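Ribose-5-phosphate isomerase RpiB (Thermotoga maritima, PDB 1O1X) probably interconverts D-ribose 5-phosphate and D-ribulose 5-phosphate. Local coordinates at residues 97-105 / 123-131. Sequence-based numbering, arbitrary orientation. Where two conformers were deposited one is given.
Sequences LCLFPDMAR and IGAELAFWI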
loop_
_atom_site.group_PDB
_atom_site.type_symbol
_atom_site.label_atom_id
_atom_site.label_comp_id
_atom_site.label_asym_id
_atom_site.label_seq_id
_atom_site.Cartn_x
_atom_site.Cartn_y
_atom_site.Cartn_z
ATOM N N LEU A 97 -10.716 -4.307 -6.899
ATOM C CA LEU A 97 -9.263 -4.466 -6.772
ATOM C C LEU A 97 -8.874 -4.012 -5.350
ATOM O O LEU A 97 -8.957 -2.813 -5.017
ATOM C CB LEU A 97 -8.580 -3.619 -7.849
ATOM C CG LEU A 97 -7.055 -3.569 -7.879
ATOM C CD1 LEU A 97 -6.463 -4.929 -7.777
ATOM C CD2 LEU A 97 -6.522 -2.820 -9.114
ATOM N N CYS A 98 -8.486 -4.957 -4.508
ATOM C CA CYS A 98 -8.192 -4.685 -3.109
ATOM C C CYS A 98 -6.764 -5.050 -2.785
ATOM O O CYS A 98 -6.334 -6.198 -3.017
ATOM C CB CYS A 98 -9.141 -5.484 -2.217
ATOM S SG CYS A 98 -10.907 -5.110 -2.450
ATOM N N LEU A 99 -6.029 -4.087 -2.242
ATOM C CA LEU A 99 -4.616 -4.299 -1.905
ATOM C C LEU A 99 -4.375 -4.542 -0.423
ATOM O O LEU A 99 -3.265 -4.882 -0.000
ATOM C CB LEU A 99 -3.775 -3.120 -2.375
ATOM C CG LEU A 99 -3.059 -3.402 -3.697
ATOM C CD1 LEU A 99 -4.092 -3.629 -4.812
ATOM C CD2 LEU A 99 -2.095 -2.242 -4.030
ATOM N N PHE A 100 -5.388 -4.280 0.394
ATOM C CA PHE A 100 -5.320 -4.573 1.839
ATOM C C PHE A 100 -6.763 -4.820 2.385
ATOM O O PHE A 100 -7.751 -4.456 1.709
ATOM C CB PHE A 100 -4.515 -3.509 2.646
ATOM C CG PHE A 100 -5.018 -2.084 2.497
ATOM C CD1 PHE A 100 -4.579 -1.284 1.457
ATOM C CD2 PHE A 100 -5.911 -1.540 3.425
ATOM C CE1 PHE A 100 -5.044 0.027 1.328
ATOM C CE2 PHE A 100 -6.353 -0.263 3.309
ATOM C CZ PHE A 100 -5.948 0.516 2.258
ATOM N N PRO A 101 -6.889 -5.493 3.532
ATOM C CA PRO A 101 -8.203 -5.936 4.022
ATOM C C PRO A 101 -9.300 -4.889 4.151
ATOM O O PRO A 101 -10.449 -5.198 3.800
ATOM C CB PRO A 101 -7.857 -6.608 5.336
ATOM C CG PRO A 101 -6.459 -7.154 5.083
ATOM C CD PRO A 101 -5.803 -6.023 4.392
ATOM N N ASP A 102 -8.998 -3.688 4.614
ATOM C CA ASP A 102 -10.019 -2.639 4.672
ATOM C C ASP A 102 -10.625 -2.297 3.337
ATOM O O ASP A 102 -11.803 -1.911 3.272
ATOM C CB ASP A 102 -9.510 -1.368 5.313
ATOM C CG ASP A 102 -9.253 -1.546 6.792
ATOM O OD1 ASP A 102 -8.174 -2.097 7.129
ATOM O OD2 ASP A 102 -10.096 -1.224 7.659
HETATM N N MSE A 103 -9.870 -2.444 2.250
HETATM C CA MSE A 103 -10.468 -2.237 0.957
HETATM C C MSE A 103 -11.534 -3.290 0.635
HETATM O O MSE A 103 -12.594 -2.951 0.085
HETATM C CB MSE A 103 -9.393 -2.156 -0.129
HETATM C CG MSE A 103 -8.548 -0.921 -0.013
HETATM SE SE MSE A 103 -7.289 -0.744 -1.545
HETATM C CE MSE A 103 -8.541 -0.210 -2.936
ATOM N N ALA A 104 -11.252 -4.550 0.973
ATOM C CA ALA A 104 -12.200 -5.628 0.788
ATOM C C ALA A 104 -13.405 -5.414 1.685
ATOM O O ALA A 104 -14.529 -5.691 1.268
ATOM C CB ALA A 104 -11.571 -6.997 1.087
ATOM N N ARG A 105 -13.179 -4.960 2.916
ATOM C CA ARG A 105 -14.282 -4.660 3.816
ATOM C C ARG A 105 -15.236 -3.632 3.160
ATOM O O ARG A 105 -16.426 -3.841 3.098
ATOM C CB ARG A 105 -13.771 -4.169 5.179
ATOM C CG ARG A 105 -14.856 -3.633 6.123
ATOM C CD ARG A 105 -14.305 -3.164 7.441
ATOM N NE ARG A 105 -13.388 -2.014 7.314
ATOM C CZ ARG A 105 -13.745 -0.714 7.175
ATOM N NH1 ARG A 105 -15.023 -0.362 7.113
ATOM N NH2 ARG A 105 -12.803 0.240 7.102
ATOM N N ILE A 123 1.244 -8.357 -4.129
ATOM C CA ILE A 123 1.026 -8.703 -2.740
ATOM C C ILE A 123 1.507 -10.103 -2.395
ATOM O O ILE A 123 1.598 -10.998 -3.229
ATOM C CB ILE A 123 -0.451 -8.544 -2.263
ATOM C CG1 ILE A 123 -1.389 -9.481 -3.016
ATOM C CG2 ILE A 123 -0.890 -7.068 -2.321
ATOM C CD1 ILE A 123 -2.821 -9.473 -2.345
ATOM N N GLY A 124 1.765 -10.262 -1.114
ATOM C CA GLY A 124 2.133 -11.528 -0.527
ATOM C C GLY A 124 0.918 -12.383 -0.291
ATOM O O GLY A 124 -0.191 -11.904 -0.107
ATOM N N ALA A 125 1.146 -13.671 -0.282
ATOM C CA ALA A 125 0.114 -14.637 -0.078
ATOM C C ALA A 125 -0.616 -14.472 1.242
ATOM O O ALA A 125 -1.842 -14.522 1.272
ATOM C CB ALA A 125 0.716 -15.984 -0.178
ATOM N N GLU A 126 0.089 -14.261 2.341
ATOM C CA GLU A 126 -0.604 -14.164 3.621
ATOM C C GLU A 126 -1.495 -12.892 3.664
ATOM O O GLU A 126 -2.627 -12.930 4.160
ATOM C CB GLU A 126 0.371 -14.213 4.794
ATOM C CG GLU A 126 -0.195 -13.675 6.107
ATOM C CD GLU A 126 -0.456 -14.710 7.198
ATOM O OE1 GLU A 126 -1.469 -15.455 7.085
ATOM O OE2 GLU A 126 0.306 -14.702 8.223
ATOM N N LEU A 127 -1.024 -11.797 3.084
ATOM C CA LEU A 127 -1.892 -10.621 2.947
ATOM C C LEU A 127 -3.117 -10.907 2.093
ATOM O O LEU A 127 -4.237 -10.470 2.424
ATOM C CB LEU A 127 -1.119 -9.430 2.401
ATOM C CG LEU A 127 -1.888 -8.126 2.167
ATOM C CD1 LEU A 127 -2.473 -7.654 3.472
ATOM C CD2 LEU A 127 -0.978 -7.040 1.586
ATOM N N ALA A 128 -2.913 -11.583 0.964
ATOM C CA ALA A 128 -4.023 -12.021 0.093
ATOM C C ALA A 128 -5.050 -12.839 0.876
ATOM O O ALA A 128 -6.231 -12.661 0.710
ATOM C CB ALA A 128 -3.481 -12.866 -1.066
ATOM N N PHE A 129 -4.593 -13.760 1.709
ATOM C CA PHE A 129 -5.497 -14.580 2.525
ATOM C C PHE A 129 -6.356 -13.727 3.481
ATOM O O PHE A 129 -7.565 -13.982 3.617
ATOM C CB PHE A 129 -4.743 -15.654 3.354
ATOM C CG PHE A 129 -3.922 -16.652 2.541
ATOM C CD1 PHE A 129 -4.112 -16.854 1.161
ATOM C CD2 PHE A 129 -2.943 -17.402 3.191
ATOM C CE1 PHE A 129 -3.318 -17.749 0.469
ATOM C CE2 PHE A 129 -2.153 -18.321 2.493
ATOM C CZ PHE A 129 -2.336 -18.494 1.158
ATOM N N TRP A 130 -5.750 -12.721 4.126
ATOM C CA TRP A 130 -6.496 -11.809 4.967
ATOM C C TRP A 130 -7.526 -11.015 4.179
ATOM O O TRP A 130 -8.637 -10.767 4.684
ATOM C CB TRP A 130 -5.618 -10.782 5.697
ATOM C CG TRP A 130 -4.546 -11.347 6.545
ATOM C CD1 TRP A 130 -4.463 -12.596 7.071
ATOM C CD2 TRP A 130 -3.358 -10.649 6.958
ATOM N NE1 TRP A 130 -3.264 -12.731 7.740
ATOM C CE2 TRP A 130 -2.568 -11.554 7.671
ATOM C CE3 TRP A 130 -2.865 -9.369 6.727
ATOM C CZ2 TRP A 130 -1.314 -11.207 8.195
ATOM C CZ3 TRP A 130 -1.637 -9.010 7.262
ATOM C CH2 TRP A 130 -0.871 -9.931 7.974
ATOM N N ILE A 131 -7.164 -10.599 2.967
ATOM C CA ILE A 131 -8.087 -9.851 2.107
ATOM C C ILE A 131 -9.268 -10.741 1.733
ATOM O O ILE A 131 -10.436 -10.314 1.817
ATOM C CB ILE A 131 -7.367 -9.280 0.847
ATOM C CG1 ILE A 131 -6.308 -8.234 1.248
ATOM C CG2 ILE A 131 -8.338 -8.661 -0.146
ATOM C CD1 ILE A 131 -5.344 -7.895 0.125
#
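Ile131 and Pro101, whose CA atoms lie 4.4 Å apart, show how one branched side chain can join a helix to the turn that starts its neighbour. From CB of Ile131 two branches part. CG2, set anti to the backbone N, reaches CB of Ala104 at 3.8 Å and CB of Cys98, filling the angle between the end of strand 95-97 and the first turn of helix 101-109. CG1 stands anti to the carbonyl carbon (chi1 -65°), which carries it to 3.6 Å from the backbone N of Pro101, the two side chains crossing at about a right angle. At the tip, CD1 rests on the backbone of the turn, 3.5 Å from C of Leu99 and close to N of Phe100, the N-cap residue. Nearer the start of helix 125-137 the proline ring has further neighbours: its CD meets CD1 of Leu127 at 3.8 Å and its CG meets CB of Trp130, while CD2 of Leu127 approaches O of Leu99. With an alanine at Ile131 both branches are gone, which is likely to open a gap beside Cys98 and Ala104 and to strip part of the packing from the Leu99-Phe100 peptide and the proline ring. Leu116 and Leu118 extend the apolar surroundings of Ile131, and Trp130 forms a cation-pi pair with Arg105 of the fourth subunit. The axes of 101-105 and 125-131 come within 9.4 Å at an angle of 23°, neighbours on one side of the parallel sheet of an alpha/beta fold. The pairing thus rests on apolar packing; the O of Cys98, buried by it without a partner, is probably a small cost.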